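Local coordinates for protein polymerase X (Deinococcus radiodurans, PDB 2W9M) that probably extends DNA strands with deoxyribonucleoside triphosphates as a family X polymerase, and carries a cluster of zinc ions in a C-terminal PHP domain, at residues G101-L105 with I147-V151; K109-L113 with L133-F139. All coordinates share one frame. Residue numbers count along the deposited sequence, not the author numbering.

Contact 1: G101-L105 with I147-V151; sequences GVRGL and ILENV
A loop can dock on a helix by fitting its turn against one knob. Here the loop 101-105 bends through a type II beta turn from Val-102 to Leu-105, closed by a 3.2 Å hydrogen bond from Leu-105 N to Val-102 O, and lies against helical 147-151, with the CA atoms of Val-102 and Asn-150 6.2 Å apart. Asn-150 (m) is the knob, pointing toward the turn with ND2 2.7 Å from Arg-103 O, too poorly angled for a hydrogen bond, while Arg-103 arches over to give a weak 2.8 Å hydrogen bond from NH1 to Asn-150 OD1. This turn is the hairpin of a helix-hairpin-helix motif, joining helix 94-99 to helix 107-115. At Gly-104, phi 105°, a CB would face Asn-150 but jam against the carbonyl O of Arg-103. Val-102 (t) lies along the helix, its CG1 4.1 Å from Asn-150 CB, 4.4 Å from Val-151 CG2 and 4.5 Å from Ile-147 CG2. At the loop's C-terminal end, Leu-105 (mt) CD2 lies 3.8 Å from Ile-147 (mt) CD1.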
loop_
_atom_site.group_PDB
_atom_site.type_symbol
_atom_site.label_atom_id
_atom_site.label_comp_id
_atom_site.label_asym_id
_atom_site.label_seq_id
_atom_site.Cartn_x
_atom_site.Cartn_y
_atom_site.Cartn_z
ATOM N N GLY A 101 -7.399 14.129 6.687
ATOM C CA GLY A 101 -8.113 14.937 5.714
ATOM C C GLY A 101 -9.619 14.766 5.793
ATOM O O GLY A 101 -10.365 15.408 5.050
ATOM N N VAL A 102 -10.069 13.893 6.691
ATOM C CA VAL A 102 -11.495 13.674 6.908
ATOM C C VAL A 102 -12.081 14.762 7.804
ATOM O O VAL A 102 -11.832 14.786 9.014
ATOM C CB VAL A 102 -11.764 12.303 7.557
ATOM C CG1 VAL A 102 -13.255 12.099 7.776
ATOM C CG2 VAL A 102 -11.190 11.192 6.704
ATOM N N ARG A 103 -12.855 15.662 7.207
ATOM C CA ARG A 103 -13.469 16.760 7.947
ATOM C C ARG A 103 -14.246 16.237 9.153
ATOM O O ARG A 103 -15.124 15.386 9.010
ATOM C CB ARG A 103 -14.397 17.568 7.033
ATOM C CG ARG A 103 -14.902 18.859 7.655
ATOM C CD ARG A 103 -16.355 19.135 7.283
ATOM N NE ARG A 103 -16.508 19.849 6.019
ATOM C CZ ARG A 103 -16.854 19.278 4.868
ATOM N NH1 ARG A 103 -17.079 17.972 4.808
ATOM N NH2 ARG A 103 -16.974 20.019 3.777
ATOM N N GLY A 104 -13.911 16.734 10.340
ATOM C CA GLY A 104 -14.620 16.352 11.549
ATOM C C GLY A 104 -13.893 15.385 12.473
ATOM O O GLY A 104 -14.391 15.067 13.555
ATOM N N LEU A 105 -12.722 14.909 12.059
ATOM C CA LEU A 105 -11.932 14.014 12.905
ATOM C C LEU A 105 -10.843 14.764 13.675
ATOM O O LEU A 105 -9.867 15.242 13.088
ATOM C CB LEU A 105 -11.310 12.878 12.083
ATOM C CG LEU A 105 -12.207 11.719 11.638
ATOM C CD1 LEU A 105 -11.370 10.615 11.021
ATOM C CD2 LEU A 105 -13.009 11.174 12.800
ATOM N N ILE A 147 -19.326 10.893 9.419
ATOM C CA ILE A 147 -17.995 10.530 8.969
ATOM C C ILE A 147 -18.051 9.802 7.626
ATOM O O ILE A 147 -17.221 10.041 6.749
ATOM C CB ILE A 147 -17.280 9.674 10.022
ATOM C CG1 ILE A 147 -16.931 10.542 11.234
ATOM C CG2 ILE A 147 -16.041 9.017 9.427
ATOM C CD1 ILE A 147 -16.514 9.760 12.457
ATOM N N LEU A 148 -19.037 8.927 7.461
ATOM C CA LEU A 148 -19.205 8.217 6.200
ATOM C C LEU A 148 -19.503 9.197 5.070
ATOM O O LEU A 148 -19.019 9.037 3.950
ATOM C CB LEU A 148 -20.309 7.162 6.301
ATOM C CG LEU A 148 -20.567 6.382 5.002
ATOM C CD1 LEU A 148 -19.287 5.746 4.499
ATOM C CD2 LEU A 148 -21.639 5.326 5.189
ATOM N N GLU A 149 -20.306 10.211 5.371
ATOM C CA GLU A 149 -20.588 11.274 4.416
ATOM C C GLU A 149 -19.297 11.983 4.015
ATOM O O GLU A 149 -19.049 12.219 2.834
ATOM C CB GLU A 149 -21.570 12.276 5.022
ATOM C CG GLU A 149 -21.334 13.719 4.593
ATOM C CD GLU A 149 -21.835 14.727 5.622
ATOM O OE1 GLU A 149 -23.009 14.619 6.044
ATOM O OE2 GLU A 149 -21.051 15.629 6.007
ATOM N N ASN A 150 -18.472 12.312 5.005
ATOM C CA ASN A 150 -17.232 13.033 4.750
ATOM C C ASN A 150 -16.201 12.210 3.984
ATOM O O ASN A 150 -15.404 12.761 3.229
ATOM C CB ASN A 150 -16.642 13.575 6.054
ATOM C CG ASN A 150 -17.439 14.737 6.607
ATOM O OD1 ASN A 150 -17.970 15.548 5.850
ATOM N ND2 ASN A 150 -17.532 14.822 7.931
ATOM N N VAL A 151 -16.219 10.893 4.178
ATOM C CA VAL A 151 -15.340 10.001 3.427
ATOM C C VAL A 151 -15.800 9.921 1.976
ATOM O O VAL A 151 -14.980 9.875 1.059
ATOM C CB VAL A 151 -15.292 8.580 4.026
ATOM C CG1 VAL A 151 -14.416 7.684 3.177
ATOM C CG2 VAL A 151 -14.781 8.621 5.459
#

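Contact 2: K109-L113 with L133-F139; sequences KIRSL and LAGLKGF
Segment 109-113 is a stretch of helix 107-115, its Leu-113 N bonded to Lys-109 O at 2.8 Å, while 133-139 passes through two successive beta turns: type I from Leu-133 to Leu-136, then type II from Leu-136 to Phe-139. The nearest CA pairs are Lys-109 with Gly-138 (7.5 Å), Ser-112 with Leu-136 and Leu-113 with Leu-133 (both 8.3 Å). Gly-138, with phi 97°, takes the turn position where a CB would press on the preceding carbonyl. The type II turn is the hairpin of a second helix-hairpin-helix motif, between helices 121-130 and 141-157, and here one motif's helix receives the other's hairpin. The Phe-139 ring (chi1 m, chi2 88°) is the central wedge. Lys-109, m then t throughout, extends across one ring face, its NZ 4.2 Å from the Phe-139 centroid in an off-centre cation-pi contact. The same NZ makes a weak 3.3 Å hydrogen bond to Gly-138 O, and a water bridges the pair (2.8 Å from Lys-109 NZ, 3.1 Å from Gly-138 O). At the ring edge, Ser-112 OG lies 3.6 Å from Phe-139 CE1. Leu-113 CD2 meets Phe-139 CZ (3.7 Å), Leu-136 CD1 (3.8 Å) and Leu-133 CD2 (4.0 Å).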
loop_
_atom_site.group_PDB
_atom_site.type_symbol
_atom_site.label_atom_id
_atom_site.label_comp_id
_atom_site.label_asym_id
_atom_site.label_seq_id
_atom_site.Cartn_x
_atom_site.Cartn_y
_atom_site.Cartn_z
ATOM N N LYS A 109 -9.810 11.450 18.207
ATOM C CA LYS A 109 -10.598 10.484 17.455
ATOM C C LYS A 109 -9.722 9.709 16.476
ATOM O O LYS A 109 -9.826 8.487 16.370
ATOM C CB LYS A 109 -11.741 11.179 16.713
ATOM C CG LYS A 109 -12.865 11.656 17.612
ATOM C CD LYS A 109 -14.127 11.916 16.812
ATOM C CE LYS A 109 -15.350 11.957 17.711
ATOM N NZ LYS A 109 -16.613 11.812 16.930
ATOM N N ILE A 110 -8.858 10.423 15.763
ATOM C CA ILE A 110 -7.932 9.778 14.844
ATOM C C ILE A 110 -7.045 8.796 15.597
ATOM O O ILE A 110 -6.700 7.736 15.084
ATOM C CB ILE A 110 -7.077 10.800 14.091
ATOM C CG1 ILE A 110 -7.972 11.651 13.184
ATOM C CG2 ILE A 110 -5.991 10.095 13.281
ATOM C CD1 ILE A 110 -7.235 12.388 12.083
ATOM N N ARG A 111 -6.695 9.146 16.828
ATOM C CA ARG A 111 -5.872 8.272 17.647
ATOM C C ARG A 111 -6.636 7.039 18.121
ATOM O O ARG A 111 -6.062 5.958 18.236
ATOM C CB ARG A 111 -5.288 9.030 18.836
ATOM C CG ARG A 111 -4.870 8.128 19.969
ATOM C CD ARG A 111 -3.674 8.680 20.711
ATOM N NE ARG A 111 -3.165 7.707 21.671
ATOM C CZ ARG A 111 -1.885 7.575 21.996
ATOM N NH1 ARG A 111 -0.975 8.355 21.428
ATOM N NH2 ARG A 111 -1.514 6.660 22.882
ATOM N N SER A 112 -7.928 7.190 18.389
ATOM C CA SER A 112 -8.723 6.055 18.844
ATOM C C SER A 112 -9.116 5.149 17.676
ATOM O O SER A 112 -9.298 3.940 17.851
ATOM C CB SER A 112 -9.954 6.513 19.632
ATOM O OG SER A 112 -11.029 6.827 18.768
ATOM N N LEU A 113 -9.246 5.731 16.487
ATOM C CA LEU A 113 -9.476 4.933 15.287
ATOM C C LEU A 113 -8.252 4.057 15.031
ATOM O O LEU A 113 -8.372 2.858 14.767
ATOM C CB LEU A 113 -9.756 5.824 14.070
ATOM C CG LEU A 113 -11.064 6.621 14.037
ATOM C CD1 LEU A 113 -11.160 7.428 12.754
ATOM C CD2 LEU A 113 -12.262 5.707 14.174
ATOM N N LEU A 133 -17.800 1.333 13.728
ATOM C CA LEU A 133 -17.410 2.706 14.013
ATOM C C LEU A 133 -18.257 3.271 15.142
ATOM O O LEU A 133 -17.728 3.804 16.119
ATOM C CB LEU A 133 -17.577 3.574 12.767
ATOM C CG LEU A 133 -16.580 4.712 12.558
ATOM C CD1 LEU A 133 -17.151 5.718 11.578
ATOM C CD2 LEU A 133 -16.230 5.388 13.867
ATOM N N ALA A 134 -19.574 3.153 15.001
ATOM C CA ALA A 134 -20.501 3.669 16.003
ATOM C C ALA A 134 -20.241 3.041 17.372
ATOM O O ALA A 134 -20.453 3.676 18.403
ATOM C CB ALA A 134 -21.940 3.425 15.570
ATOM N N GLY A 135 -19.765 1.798 17.368
ATOM C CA GLY A 135 -19.540 1.053 18.593
ATOM C C GLY A 135 -18.359 1.533 19.414
ATOM O O GLY A 135 -18.181 1.113 20.559
ATOM N N LEU A 136 -17.548 2.410 18.834
ATOM C CA LEU A 136 -16.405 2.974 19.545
ATOM C C LEU A 136 -16.815 4.067 20.532
ATOM O O LEU A 136 -17.808 4.767 20.321
ATOM C CB LEU A 136 -15.388 3.555 18.559
ATOM C CG LEU A 136 -14.577 2.580 17.712
ATOM C CD1 LEU A 136 -13.601 3.350 16.848
ATOM C CD2 LEU A 136 -13.847 1.587 18.597
ATOM N N LYS A 137 -16.038 4.206 21.604
ATOM C CA LYS A 137 -16.171 5.336 22.517
ATOM C C LYS A 137 -15.983 6.644 21.761
ATOM O O LYS A 137 -14.970 6.833 21.083
ATOM C CB LYS A 137 -15.108 5.266 23.613
ATOM C CG LYS A 137 -15.588 4.804 24.973
ATOM C CD LYS A 137 -14.674 5.378 26.044
ATOM C CE LYS A 137 -14.501 4.438 27.222
ATOM N NZ LYS A 137 -13.315 4.829 28.036
ATOM N N GLY A 138 -16.948 7.550 21.885
ATOM C CA GLY A 138 -16.847 8.856 21.255
ATOM C C GLY A 138 -17.580 8.931 19.930
ATOM O O GLY A 138 -17.853 10.018 19.419
ATOM N N PHE A 139 -17.886 7.766 19.366
ATOM C CA PHE A 139 -18.697 7.686 18.160
ATOM C C PHE A 139 -20.029 7.028 18.480
ATOM O O PHE A 139 -20.109 6.139 19.329
ATOM C CB PHE A 139 -17.992 6.864 17.080
ATOM C CG PHE A 139 -16.616 7.349 16.743
ATOM C CD1 PHE A 139 -15.514 6.895 17.449
ATOM C CD2 PHE A 139 -16.422 8.245 15.709
ATOM C CE1 PHE A 139 -14.249 7.335 17.138
ATOM C CE2 PHE A 139 -15.158 8.688 15.392
ATOM C CZ PHE A 139 -14.069 8.233 16.106
HETATM O O HOH W 1 -19.200 12.375 17.882
#

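Contacts 1 and 2 illustrate how two helix-hairpin-helix motifs pair reciprocally: the hairpin of the first sits on the last helix of the second in contact 1, and the roles are exchanged in contact 2. The type II turns correspond, Leu-105 matching Phe-139, and on the helices Ile-147 matches Leu-113. With centres 13 Å apart, the contacts share one apolar interior, where Ile-147 CD1 lies 3.4 Å from Phe-139 CE2 and Leu-105 CD1 3.6 Å from Leu-113 CD1. Hairpins of this kind commonly grip DNA backbones, a probable role here. Contact 1 is remote from the zinc sites; the side chain of Leu-113 in contact 2 is about 12 Å from that of zinc-binding His-518.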